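Local coordinates for cpftsy (Physcomitrella patens, PDB 4AK9), which is a chloroplast SRP-receptor GTPase, probably helping to deliver proteins to the thylakoid membrane through GTP-dependent pairing with its SRP54 partner, at residues T107-G112 with P291-G296. Numbering follows the deposited sequence.
Sequences TELQLG and PVKFVG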
loop_
_atom_site.group_PDB
_atom_site.type_symbol
_atom_site.label_atom_id
_atom_site.label_comp_id
_atom_site.label_asym_id
_atom_site.label_seq_id
_atom_site.Cartn_x
_atom_site.Cartn_y
_atom_site.Cartn_z
ATOM N N THR A 107 -9.404 7.910 -22.293
ATOM C CA THR A 107 -9.221 6.505 -21.936
ATOM C C THR A 107 -9.317 5.601 -23.164
ATOM O O THR A 107 -8.958 4.405 -23.107
ATOM C CB THR A 107 -10.280 6.051 -20.896
ATOM O OG1 THR A 107 -11.603 6.267 -21.436
ATOM C CG2 THR A 107 -10.134 6.839 -19.616
ATOM N N GLU A 108 -9.854 6.142 -24.255
ATOM C CA GLU A 108 -10.040 5.351 -25.471
ATOM C C GLU A 108 -8.733 4.953 -26.118
ATOM O O GLU A 108 -7.744 5.693 -26.071
ATOM C CB GLU A 108 -10.840 6.129 -26.534
ATOM C CG GLU A 108 -12.235 6.584 -26.094
ATOM C CD GLU A 108 -13.254 5.444 -26.063
ATOM O OE1 GLU A 108 -13.175 4.533 -26.928
ATOM O OE2 GLU A 108 -14.140 5.467 -25.169
ATOM N N LEU A 109 -8.735 3.793 -26.774
ATOM C CA LEU A 109 -7.589 3.432 -27.601
ATOM C C LEU A 109 -7.559 4.341 -28.834
ATOM O O LEU A 109 -8.609 4.651 -29.414
ATOM C CB LEU A 109 -7.681 1.982 -28.033
ATOM C CG LEU A 109 -7.571 0.991 -26.884
ATOM C CD1 LEU A 109 -7.788 -0.406 -27.411
ATOM C CD2 LEU A 109 -6.217 1.111 -26.198
ATOM N N GLN A 110 -6.366 4.775 -29.222
ATOM C CA GLN A 110 -6.197 5.693 -30.346
ATOM C C GLN A 110 -5.629 4.910 -31.499
ATOM O O GLN A 110 -4.411 4.713 -31.605
ATOM C CB GLN A 110 -5.213 6.808 -29.985
ATOM C CG GLN A 110 -5.521 7.537 -28.690
ATOM C CD GLN A 110 -6.677 8.497 -28.834
ATOM O OE1 GLN A 110 -6.504 9.646 -29.266
ATOM N NE2 GLN A 110 -7.871 8.037 -28.475
ATOM N N LEU A 111 -6.500 4.446 -32.379
ATOM C CA LEU A 111 -6.043 3.537 -33.420
ATOM C C LEU A 111 -5.694 4.303 -34.691
ATOM O O LEU A 111 -5.115 3.746 -35.627
ATOM C CB LEU A 111 -7.107 2.490 -33.701
ATOM C CG LEU A 111 -7.543 1.718 -32.454
ATOM C CD1 LEU A 111 -8.537 0.640 -32.841
ATOM C CD2 LEU A 111 -6.341 1.102 -31.764
ATOM N N GLY A 112 -6.040 5.586 -34.708
ATOM C CA GLY A 112 -5.675 6.459 -35.808
ATOM C C GLY A 112 -6.508 6.283 -37.068
ATOM O O GLY A 112 -7.567 5.622 -37.070
ATOM N N PRO A 291 -3.589 7.945 -18.414
ATOM C CA PRO A 291 -4.884 7.347 -18.067
ATOM C C PRO A 291 -4.817 5.830 -17.842
ATOM O O PRO A 291 -3.972 5.103 -18.394
ATOM C CB PRO A 291 -5.755 7.673 -19.300
ATOM C CG PRO A 291 -4.756 7.731 -20.448
ATOM C CD PRO A 291 -3.557 8.427 -19.812
ATOM N N VAL A 292 -5.690 5.356 -16.966
ATOM C CA VAL A 292 -5.998 3.923 -16.902
ATOM C C VAL A 292 -7.008 3.681 -18.035
ATOM O O VAL A 292 -8.021 4.395 -18.132
ATOM C CB VAL A 292 -6.616 3.550 -15.531
ATOM C CG1 VAL A 292 -7.239 2.136 -15.606
ATOM C CG2 VAL A 292 -5.546 3.609 -14.426
ATOM N N LYS A 293 -6.726 2.713 -18.914
ATOM C CA LYS A 293 -7.567 2.490 -20.082
ATOM C C LYS A 293 -8.483 1.264 -19.946
ATOM O O LYS A 293 -9.595 1.257 -20.506
ATOM C CB LYS A 293 -6.703 2.388 -21.359
ATOM C CG LYS A 293 -5.988 3.722 -21.695
ATOM C CD LYS A 293 -5.591 3.863 -23.182
ATOM C CE LYS A 293 -5.273 5.366 -23.433
ATOM N NZ LYS A 293 -5.047 5.708 -24.863
ATOM N N PHE A 294 -8.014 0.254 -19.215
ATOM C CA PHE A 294 -8.819 -0.945 -18.885
ATOM C C PHE A 294 -8.607 -1.362 -17.429
ATOM O O PHE A 294 -7.504 -1.166 -16.863
ATOM C CB PHE A 294 -8.420 -2.117 -19.788
ATOM C CG PHE A 294 -8.719 -1.874 -21.242
ATOM C CD1 PHE A 294 -7.784 -1.239 -22.061
ATOM C CD2 PHE A 294 -9.929 -2.260 -21.782
ATOM C CE1 PHE A 294 -8.068 -1.005 -23.412
ATOM C CE2 PHE A 294 -10.228 -2.016 -23.147
ATOM C CZ PHE A 294 -9.281 -1.384 -23.948
ATOM N N VAL A 295 -9.640 -1.954 -16.823
ATOM C CA VAL A 295 -9.473 -2.641 -15.541
ATOM C C VAL A 295 -9.919 -4.108 -15.661
ATOM O O VAL A 295 -10.942 -4.392 -16.282
ATOM C CB VAL A 295 -10.279 -1.959 -14.434
ATOM C CG1 VAL A 295 -9.644 -0.610 -14.091
ATOM C CG2 VAL A 295 -11.732 -1.742 -14.886
ATOM N N GLY A 296 -9.128 -5.010 -15.099
ATOM C CA GLY A 296 -9.459 -6.424 -15.062
ATOM C C GLY A 296 -10.212 -6.684 -13.786
ATOM O O GLY A 296 -9.680 -6.461 -12.684
HETATM O O HOH W 1 -10.473 2.141 -22.940
#
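Lys293 runs its extended side chain past the carbonyl oxygens of Thr107 and Glu108 and ends in a hydrogen bond, NZ to Glu108 O at 3.0 Å. The ammonium sits 37° out of the carbonyl plane, with a C=O...NZ angle of 138°. Its methylenes pass the Thr107 carbonyl, CG lying 3.4 Å from Thr107 O. NZ also forms a salt bridge with Glu238, whose carboxylate accepts the backbone N-H of Gln110, so one acid steadies both the lysine and the loop. In the tight apolar part Leu109 crosses Phe294 at about a right angle and brings CD1 to the ring edge, 3.9 Å from CZ, while Leu136 and Arg139 of helix 126-142 also pack on Phe294. A water donates to both Thr107 O and Lys293 O, 2.7 Å from each, over one face of the Phe294 ring. In the SRP-type GTPase fold, this joins the linker between helix 85-101 and strand 117-123 to strand 292-296, next to the edge strand 304-306. Toward solvent the fit is looser. Exposed Gln110 adds a weak hydrogen bond from NE2 to Glu108 O, and CB of Glu108 leaves its backbone away from the strand.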